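Local coordinates for protein monoacylglycerol lipase (PDB 6QE2) that probably hydrolyses monoacylglycerols to glycerol and free fatty acid, as an archaeal lipase with the alpha/beta-hydrolase fold, at residues L83-S87 with H233-E237; S111-S117 with I205-S211; L197-D203 with M226-Y232. One frame throughout, in Å; residues are numbered along the deposited sequence.

Contact 1. Residues L83-S87 with H233-E237; sequences LFGHS and HEIFE. With LDA (lauryl dimethylamine-N-oxide), chain D; GOL (glycerol), chain C.
Ser87 OG and His233 CG both lie anti to their backbone N (chi1 -162° and -178°), and this swings Ser87 OG and the His233 ring toward each other. Ser87 OG meets His233 NE2 at the ring edge, in plane, in a 2.7 Å hydrogen bond; either atom could be the donor. The other ring nitrogen of His233, ND1, bonds to Asp203. The edge of Phe236 points at one face of the His86 ring, with planes at 81° and Phe236 CE1 3.5 Å from His86 ND1. Ser87 CB lies over the opposite face. Phe84 reaches Phe236 from the other direction, edge to edge, with Phe84 CZ 3.8 Å from Phe236 CE2. A bound glycerol links the polar ends. His86 NE2 donates to glycerol O2 at 2.8 Å, and O2 donates in turn to Glu234 OE2, also at 2.8 Å. Glu234 OE2 has a second partner in Arg28. Glycerol O3 bonds to His233 NE2 at 3.2 Å. Ser87 has a positive phi between strand 82-86 and the helix that follows. This strained turn in a GxSxG sequence fits the nucleophile elbow of alpha/beta hydrolases, with Ser87, His233 and Asp203 as the probable catalytic triad.

Contact 2. Residues S111-S117 with I205-S211; sequences SPALAKS and ITPPEGS. With LDA (lauryl dimethylamine-N-oxide), chain D.
Water carries the polar traffic between Pro112 and Ser211, and no direct hydrogen bond joins 111-117 to 205-211. One water donates to Pro112 O at 2.7 Å and is also hydrogen-bonded to Ser211 OG. A second accepts from Leu114 N and donates to Pro207 O at 2.8 Å. A third donates to two carbonyls, Ala115 O at 2.8 Å and Ile205 O at 3.0 Å. The second and third join backbone groups of both segments; the first joins a carbonyl to a serine hydroxyl.

Van der Waals contacts fill in around the waters. Thr206 CG2 lies against Ala113 CA at 3.6 Å, and the same methyl also touches the detergent, whose CM2 is 3.4 Å from Thr206 CG2. Pro207 CG lies 3.4 Å from Lys116 O, and its CD is near Ala115 O. Ala115 CB and Pro207 CB form an apolar pair at 4.2 Å. Leu114 CB and CD1 lie along the first turn of the helix at Gly210 and Ser211. Gly210 lets the chains come close: a side chain there would collide with Leu114 C and Ala115 N.

Several side chains have polar partners outside the two segments: Ser111 OG bonds to His233 O, Ser117 OG to Ile204 O and Thr206 OG1 to Asp203. The threonine torsion (chi1 52°) sets that OG1 between backbone N and carbonyl carbon.

The loop 111-117 leaves strand 106-110 and leads toward helix 122-134. It packs on the start of helix 209-217, while Pro112 and Leu114 also touch Ile94 of helix 88-99. Ser211 and Pro208 rest on Val199 of strand 195-200.

Contact 3. Residues L197-D203 with M226-Y232; sequences LLVGTAD and MEFKGAY
The Phe228 ring meets Leu198 and Val199 at its edge. Val199 O lies in the ring plane, 3.3 Å from Phe228 CD1, and Leu198 CD2 comes to Phe228 CE1 at 3.8 Å. Tyr232 likewise turns its edge to Ala202, CD1 to CB. Strands 195-200 and 223-228 run parallel. Met226 N donates to Leu197 O, Val199 N to Met226 O, and Phe228 N to Val199 O. Val199 and Glu227 lie side by side on the face away from Leu198 and Phe228, and the Glu227 carboxylate pairs with Arg212. At the end of the strands, Phe228 O accepts from Thr201 N at 3.2 Å and from Ala231 N, which reach it from opposite faces of its carbonyl plane. Thr201 OG1 sits between its backbone N and carbonyl carbon (chi1 64°), where it accepts a nearly straight bond from Gly230 N at 2.7 Å (178°). A valine at Thr201 would probably leave Gly230 N without this acceptor and the turn 228-231 less firmly held. Ala202 N closes the far end on Ala231 O at 3.0 Å. Strand 223-228 is the sheet's outermost strand here, next to 195-200, and helix 209-217 connects the two in a beta-alpha-beta crossover. Helix 242-256 covers Leu198 and Met226.

Overall arrangement
From the N terminus, the chain first enters contact 1 at 83-87, on a central strand of the sheet. Next, 111-117 opens contact 2, 197-203 opens contact 3, 205-211 closes contact 2 and 226-232 closes contact 3. Contacts 2 and 3 therefore cross. Residues 233-237 then close contact 1, and both other loops nest inside its loop. The C-terminal ends of the neighbouring parallel strands 82-86, 106-110, 195-200 and 223-228 are thus tied together. Between contacts, Ser111 N probably bonds to Leu198 O and Ala113 N to Ser87 O. Ile235 CD1 of contact 1 packs against Gly200 and Phe228 of contact 3, and the detergent touches contacts 1 and 2.

Contact 1. Residues L83-S87 with H233-E237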
# COMPACT_ATOMS: atom_id res chain seq x y z
N LEU A 83 9.17 -4.88 -3.04
CA LEU A 83 7.84 -4.66 -2.49
C LEU A 83 7.13 -3.55 -3.26
O LEU A 83 7.73 -2.52 -3.57
CB LEU A 83 7.89 -4.28 -1.01
CG LEU A 83 8.64 -5.20 -0.05
CD1 LEU A 83 8.53 -4.63 1.36
CD2 LEU A 83 8.06 -6.59 -0.10
N PHE A 84 5.85 -3.77 -3.56
CA PHE A 84 4.97 -2.73 -4.09
C PHE A 84 3.73 -2.66 -3.21
O PHE A 84 3.04 -3.67 -3.04
CB PHE A 84 4.55 -3.01 -5.54
CG PHE A 84 3.56 -2.01 -6.06
CD1 PHE A 84 3.99 -0.82 -6.62
CD2 PHE A 84 2.19 -2.22 -5.94
CE1 PHE A 84 3.09 0.12 -7.07
CE2 PHE A 84 1.29 -1.28 -6.39
CZ PHE A 84 1.74 -0.11 -6.96
N GLY A 85 3.44 -1.48 -2.68
CA GLY A 85 2.27 -1.31 -1.84
C GLY A 85 1.54 -0.02 -2.19
O GLY A 85 2.15 0.96 -2.61
N HIS A 86 0.22 -0.04 -2.01
CA HIS A 86 -0.61 1.12 -2.28
C HIS A 86 -1.39 1.52 -1.04
O HIS A 86 -2.05 0.68 -0.41
CB HIS A 86 -1.58 0.85 -3.44
CG HIS A 86 -2.65 1.89 -3.57
ND1 HIS A 86 -2.39 3.16 -4.05
CD2 HIS A 86 -3.97 1.87 -3.27
CE1 HIS A 86 -3.50 3.87 -4.05
NE2 HIS A 86 -4.47 3.11 -3.58
N SER A 87 -1.31 2.81 -0.69
CA SER A 87 -2.09 3.43 0.40
C SER A 87 -1.74 2.80 1.74
O SER A 87 -0.58 2.95 2.20
CB SER A 87 -3.56 3.33 -0.02
OG SER A 87 -4.32 4.28 0.77
N HIS A 233 -6.24 9.92 -5.42
CA HIS A 233 -5.56 8.92 -4.59
C HIS A 233 -5.11 7.71 -5.41
O HIS A 233 -4.01 7.20 -5.21
CB HIS A 233 -6.50 8.49 -3.47
CG HIS A 233 -5.92 7.49 -2.51
ND1 HIS A 233 -4.81 7.76 -1.74
CD2 HIS A 233 -6.31 6.24 -2.19
CE1 HIS A 233 -4.53 6.71 -0.99
NE2 HIS A 233 -5.43 5.77 -1.24
N GLU A 234 -5.96 7.25 -6.32
CA GLU A 234 -5.62 6.12 -7.19
C GLU A 234 -5.19 6.67 -8.54
O GLU A 234 -6.01 7.21 -9.29
CB GLU A 234 -6.80 5.16 -7.33
CG GLU A 234 -7.10 4.41 -6.06
CD GLU A 234 -8.21 3.40 -6.21
OE1 GLU A 234 -8.73 3.24 -7.33
OE2 GLU A 234 -8.56 2.77 -5.19
N ILE A 235 -3.89 6.55 -8.84
CA ILE A 235 -3.38 6.97 -10.14
C ILE A 235 -3.53 5.87 -11.18
O ILE A 235 -3.44 6.16 -12.39
CB ILE A 235 -1.91 7.41 -10.01
CG1 ILE A 235 -1.74 8.31 -8.78
CG2 ILE A 235 -1.44 8.18 -11.24
CD1 ILE A 235 -0.30 8.54 -8.38
N PHE A 236 -3.81 4.63 -10.76
CA PHE A 236 -3.77 3.45 -11.64
C PHE A 236 -4.67 3.60 -12.86
O PHE A 236 -4.31 3.16 -13.96
CB PHE A 236 -4.19 2.20 -10.87
CG PHE A 236 -3.33 1.87 -9.70
CD1 PHE A 236 -3.59 2.42 -8.46
CD2 PHE A 236 -2.26 1.00 -9.84
CE1 PHE A 236 -2.79 2.12 -7.37
CE2 PHE A 236 -1.45 0.70 -8.76
CZ PHE A 236 -1.72 1.26 -7.52
N GLU A 237 -5.87 4.13 -12.64
CA GLU A 237 -6.85 4.30 -13.70
C GLU A 237 -7.09 5.75 -14.10
O GLU A 237 -8.07 6.04 -14.78
CB GLU A 237 -8.16 3.61 -13.32
CG GLU A 237 -7.95 2.22 -12.73
CD GLU A 237 -9.26 1.50 -12.47
OE1 GLU A 237 -9.90 1.06 -13.45
OE2 GLU A 237 -9.63 1.35 -11.29
N1 LDA D . -5.83 4.84 4.18
O1 LDA D . -4.91 4.06 3.90
CM1 LDA D . -7.06 4.38 3.54
CM2 LDA D . -5.49 6.18 3.72
C1 LDA D . -6.03 4.87 5.62
C2 LDA D . -7.39 5.48 5.87
C3 LDA D . -7.80 5.23 7.31
C4 LDA D . -9.09 5.97 7.63
C5 LDA D . -9.36 5.95 9.12
C6 LDA D . -10.80 6.30 9.41
C7 LDA D . -10.99 6.49 10.90
C8 LDA D . -11.84 5.36 11.47
C9 LDA D . -11.18 4.77 12.70
C10 LDA D . -11.99 5.08 13.95
C11 LDA D . -11.57 4.21 15.11
C12 LDA D . -11.04 2.88 14.63
C1 GOL C . -8.21 1.18 -1.70
O1 GOL C . -9.41 0.80 -1.03
C2 GOL C . -8.33 2.64 -2.06
O2 GOL C . -7.18 3.07 -2.77
C3 GOL C . -8.45 3.40 -0.76
O3 GOL C . -7.21 3.32 -0.08

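Contact 2. Residues S111-S117 with I205-S211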
# COMPACT_ATOMS: atom_id res chain seq x y z
N SER A 111 0.93 6.24 -3.34
CA SER A 111 0.10 7.00 -2.41
C SER A 111 0.16 6.47 -0.98
O SER A 111 -0.88 6.18 -0.39
CB SER A 111 -1.36 6.99 -2.88
OG SER A 111 -1.49 7.50 -4.20
N PRO A 112 1.35 6.31 -0.39
CA PRO A 112 1.42 5.71 0.95
C PRO A 112 0.77 6.61 1.99
O PRO A 112 0.79 7.84 1.89
CB PRO A 112 2.93 5.57 1.19
CG PRO A 112 3.55 6.61 0.31
CD PRO A 112 2.68 6.68 -0.90
N ALA A 113 0.16 5.97 2.99
CA ALA A 113 -0.54 6.68 4.06
C ALA A 113 0.48 7.24 5.03
O ALA A 113 0.88 6.58 6.00
CB ALA A 113 -1.53 5.74 4.75
N LEU A 114 0.93 8.47 4.77
CA LEU A 114 1.98 9.11 5.56
C LEU A 114 1.54 10.43 6.19
O LEU A 114 2.33 11.05 6.91
CB LEU A 114 3.22 9.35 4.69
CG LEU A 114 3.90 8.07 4.19
CD1 LEU A 114 4.93 8.40 3.13
CD2 LEU A 114 4.55 7.32 5.35
N ALA A 115 0.32 10.87 5.91
CA ALA A 115 -0.24 12.09 6.48
C ALA A 115 -1.74 11.88 6.63
O ALA A 115 -2.36 11.22 5.79
CB ALA A 115 0.06 13.31 5.62
N LYS A 116 -2.30 12.43 7.70
CA LYS A 116 -3.73 12.33 7.94
C LYS A 116 -4.50 13.07 6.86
O LYS A 116 -4.10 14.14 6.41
CB LYS A 116 -4.05 12.91 9.32
CG LYS A 116 -5.50 12.83 9.74
CD LYS A 116 -5.71 13.47 11.11
CE LYS A 116 -5.74 14.98 11.01
NZ LYS A 116 -6.78 15.44 10.04
N SER A 117 -5.63 12.50 6.45
CA SER A 117 -6.51 13.21 5.53
C SER A 117 -7.15 14.39 6.25
O SER A 117 -7.51 14.28 7.42
CB SER A 117 -7.60 12.28 5.01
OG SER A 117 -8.57 12.99 4.27
N ILE A 205 -7.01 11.89 0.25
CA ILE A 205 -7.13 10.73 1.12
C ILE A 205 -5.81 10.48 1.84
O ILE A 205 -5.79 10.23 3.05
CB ILE A 205 -7.56 9.49 0.29
CG1 ILE A 205 -8.97 9.69 -0.27
CG2 ILE A 205 -7.49 8.24 1.14
CD1 ILE A 205 -9.38 8.66 -1.27
N THR A 206 -4.70 10.56 1.11
CA THR A 206 -3.35 10.53 1.69
C THR A 206 -2.64 11.75 1.12
O THR A 206 -2.08 11.69 0.02
CB THR A 206 -2.61 9.24 1.36
OG1 THR A 206 -2.65 9.01 -0.06
CG2 THR A 206 -3.24 8.04 2.05
N PRO A 207 -2.68 12.88 1.81
CA PRO A 207 -2.04 14.09 1.29
C PRO A 207 -0.60 13.84 0.89
O PRO A 207 0.16 13.33 1.67
CB PRO A 207 -2.11 15.05 2.47
CG PRO A 207 -3.36 14.64 3.17
CD PRO A 207 -3.41 13.15 3.06
N PRO A 208 -0.23 14.26 -0.31
CA PRO A 208 1.12 14.03 -0.82
C PRO A 208 2.28 14.60 -0.00
O PRO A 208 3.36 14.07 -0.11
CB PRO A 208 1.09 14.64 -2.23
CG PRO A 208 -0.12 15.48 -2.28
CD PRO A 208 -1.10 14.88 -1.32
N GLU A 209 2.05 15.61 0.82
CA GLU A 209 3.12 16.17 1.61
C GLU A 209 3.70 15.11 2.54
O GLU A 209 4.84 15.20 2.94
CB GLU A 209 2.67 17.40 2.38
CG GLU A 209 3.81 18.18 3.01
CD GLU A 209 4.71 18.86 1.99
OE1 GLU A 209 4.27 19.09 0.87
OE2 GLU A 209 5.85 19.18 2.34
N GLY A 210 2.91 14.10 2.89
CA GLY A 210 3.42 13.05 3.73
C GLY A 210 4.58 12.35 3.03
O GLY A 210 5.59 12.09 3.64
N SER A 211 4.44 12.05 1.75
CA SER A 211 5.51 11.45 0.96
C SER A 211 6.69 12.41 0.77
O SER A 211 7.84 12.02 0.79
CB SER A 211 5.01 10.94 -0.38
OG SER A 211 4.36 9.70 -0.23
N1 LDA D . -5.83 4.84 4.18
O1 LDA D . -4.91 4.06 3.90
CM1 LDA D . -7.06 4.38 3.54
CM2 LDA D . -5.49 6.18 3.72
C1 LDA D . -6.03 4.87 5.62
C2 LDA D . -7.39 5.48 5.87
C3 LDA D . -7.80 5.23 7.31
C4 LDA D . -9.09 5.97 7.63
C5 LDA D . -9.36 5.95 9.12
C6 LDA D . -10.80 6.30 9.41
C7 LDA D . -10.99 6.49 10.90
C8 LDA D . -11.84 5.36 11.47
C9 LDA D . -11.18 4.77 12.70
C10 LDA D . -11.99 5.08 13.95
C11 LDA D . -11.57 4.21 15.11
C12 LDA D . -11.04 2.88 14.63
O HOH W 1 1.75 9.84 0.35
O HOH W 2 0.59 10.85 2.83
O HOH W 3 -4.05 9.12 5.24

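Contact 3. Residues L197-D203 with M226-Y232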
# COMPACT_ATOMS: atom_id res chain seq x y z
N LEU A 197 8.61 6.60 -4.46
CA LEU A 197 7.32 7.07 -3.99
C LEU A 197 6.57 7.71 -5.15
O LEU A 197 7.14 8.50 -5.90
CB LEU A 197 7.50 8.09 -2.86
CG LEU A 197 8.39 7.64 -1.70
CD1 LEU A 197 8.61 8.80 -0.74
CD2 LEU A 197 7.76 6.47 -0.96
N LEU A 198 5.28 7.38 -5.28
CA LEU A 198 4.44 7.92 -6.34
C LEU A 198 3.19 8.53 -5.72
O LEU A 198 2.48 7.86 -4.97
CB LEU A 198 4.03 6.83 -7.35
CG LEU A 198 5.13 5.97 -7.96
CD1 LEU A 198 4.94 4.55 -7.48
CD2 LEU A 198 5.10 6.02 -9.47
N VAL A 199 2.92 9.81 -6.03
CA VAL A 199 1.79 10.52 -5.45
C VAL A 199 1.05 11.31 -6.51
O VAL A 199 1.63 11.76 -7.51
CB VAL A 199 2.23 11.46 -4.30
CG1 VAL A 199 2.83 10.66 -3.16
CG2 VAL A 199 3.23 12.49 -4.82
N GLY A 200 -0.26 11.46 -6.31
CA GLY A 200 -1.07 12.40 -7.07
C GLY A 200 -1.21 13.70 -6.30
O GLY A 200 -1.48 13.69 -5.10
N THR A 201 -1.05 14.83 -7.00
CA THR A 201 -0.99 16.11 -6.30
C THR A 201 -2.34 16.53 -5.72
O THR A 201 -2.36 17.34 -4.79
CB THR A 201 -0.49 17.23 -7.22
OG1 THR A 201 -1.41 17.42 -8.29
CG2 THR A 201 0.89 16.90 -7.78
N ALA A 202 -3.44 15.99 -6.23
CA ALA A 202 -4.77 16.36 -5.75
C ALA A 202 -5.33 15.34 -4.78
O ALA A 202 -6.52 15.39 -4.45
CB ALA A 202 -5.73 16.54 -6.93
N ASP A 203 -4.49 14.43 -4.29
CA ASP A 203 -4.91 13.39 -3.36
C ASP A 203 -5.18 14.00 -1.99
O ASP A 203 -4.28 14.59 -1.38
CB ASP A 203 -3.80 12.34 -3.29
CG ASP A 203 -4.16 11.13 -2.45
OD1 ASP A 203 -5.24 11.10 -1.81
OD2 ASP A 203 -3.33 10.19 -2.43
N MET A 226 7.94 10.73 -7.43
CA MET A 226 7.30 11.13 -8.66
C MET A 226 5.90 11.64 -8.38
O MET A 226 5.09 10.94 -7.77
CB MET A 226 7.23 9.98 -9.66
CG MET A 226 8.58 9.43 -10.03
SD MET A 226 8.40 8.16 -11.29
CE MET A 226 7.79 9.14 -12.65
N GLU A 227 5.60 12.86 -8.84
CA GLU A 227 4.29 13.46 -8.67
C GLU A 227 3.53 13.44 -9.98
O GLU A 227 4.10 13.59 -11.06
CB GLU A 227 4.42 14.90 -8.16
CG GLU A 227 5.28 15.00 -6.92
CD GLU A 227 4.95 16.21 -6.08
OE1 GLU A 227 3.96 16.89 -6.40
OE2 GLU A 227 5.70 16.49 -5.12
N PHE A 228 2.22 13.26 -9.88
CA PHE A 228 1.34 13.20 -11.05
C PHE A 228 0.30 14.31 -10.88
O PHE A 228 -0.66 14.18 -10.12
CB PHE A 228 0.71 11.82 -11.17
CG PHE A 228 1.73 10.74 -11.41
CD1 PHE A 228 2.43 10.18 -10.35
CD2 PHE A 228 2.02 10.32 -12.70
CE1 PHE A 228 3.39 9.21 -10.57
CE2 PHE A 228 2.97 9.34 -12.92
CZ PHE A 228 3.65 8.78 -11.85
N LYS A 229 0.53 15.41 -11.60
CA LYS A 229 -0.22 16.64 -11.38
C LYS A 229 -1.71 16.43 -11.64
O LYS A 229 -2.11 16.02 -12.74
CB LYS A 229 0.33 17.74 -12.27
CG LYS A 229 -0.37 19.08 -12.10
CD LYS A 229 0.25 20.13 -13.01
CE LYS A 229 -0.45 21.47 -12.84
NZ LYS A 229 -0.38 21.95 -11.43
N GLY A 230 -2.53 16.71 -10.63
CA GLY A 230 -3.96 16.62 -10.74
C GLY A 230 -4.56 15.28 -10.37
O GLY A 230 -5.78 15.21 -10.15
N ALA A 231 -3.76 14.22 -10.29
CA ALA A 231 -4.31 12.91 -10.01
C ALA A 231 -4.83 12.83 -8.57
O ALA A 231 -4.35 13.53 -7.68
CB ALA A 231 -3.26 11.82 -10.24
N TYR A 232 -5.82 11.98 -8.37
CA TYR A 232 -6.40 11.72 -7.06
C TYR A 232 -5.60 10.62 -6.36
O TYR A 232 -4.42 10.39 -6.66
CB TYR A 232 -7.88 11.35 -7.19
CG TYR A 232 -8.80 12.50 -7.56
CD1 TYR A 232 -8.30 13.78 -7.77
CD2 TYR A 232 -10.16 12.29 -7.69
CE1 TYR A 232 -9.15 14.82 -8.10
CE2 TYR A 232 -11.02 13.33 -8.03
CZ TYR A 232 -10.51 14.59 -8.23
OH TYR A 232 -11.36 15.62 -8.56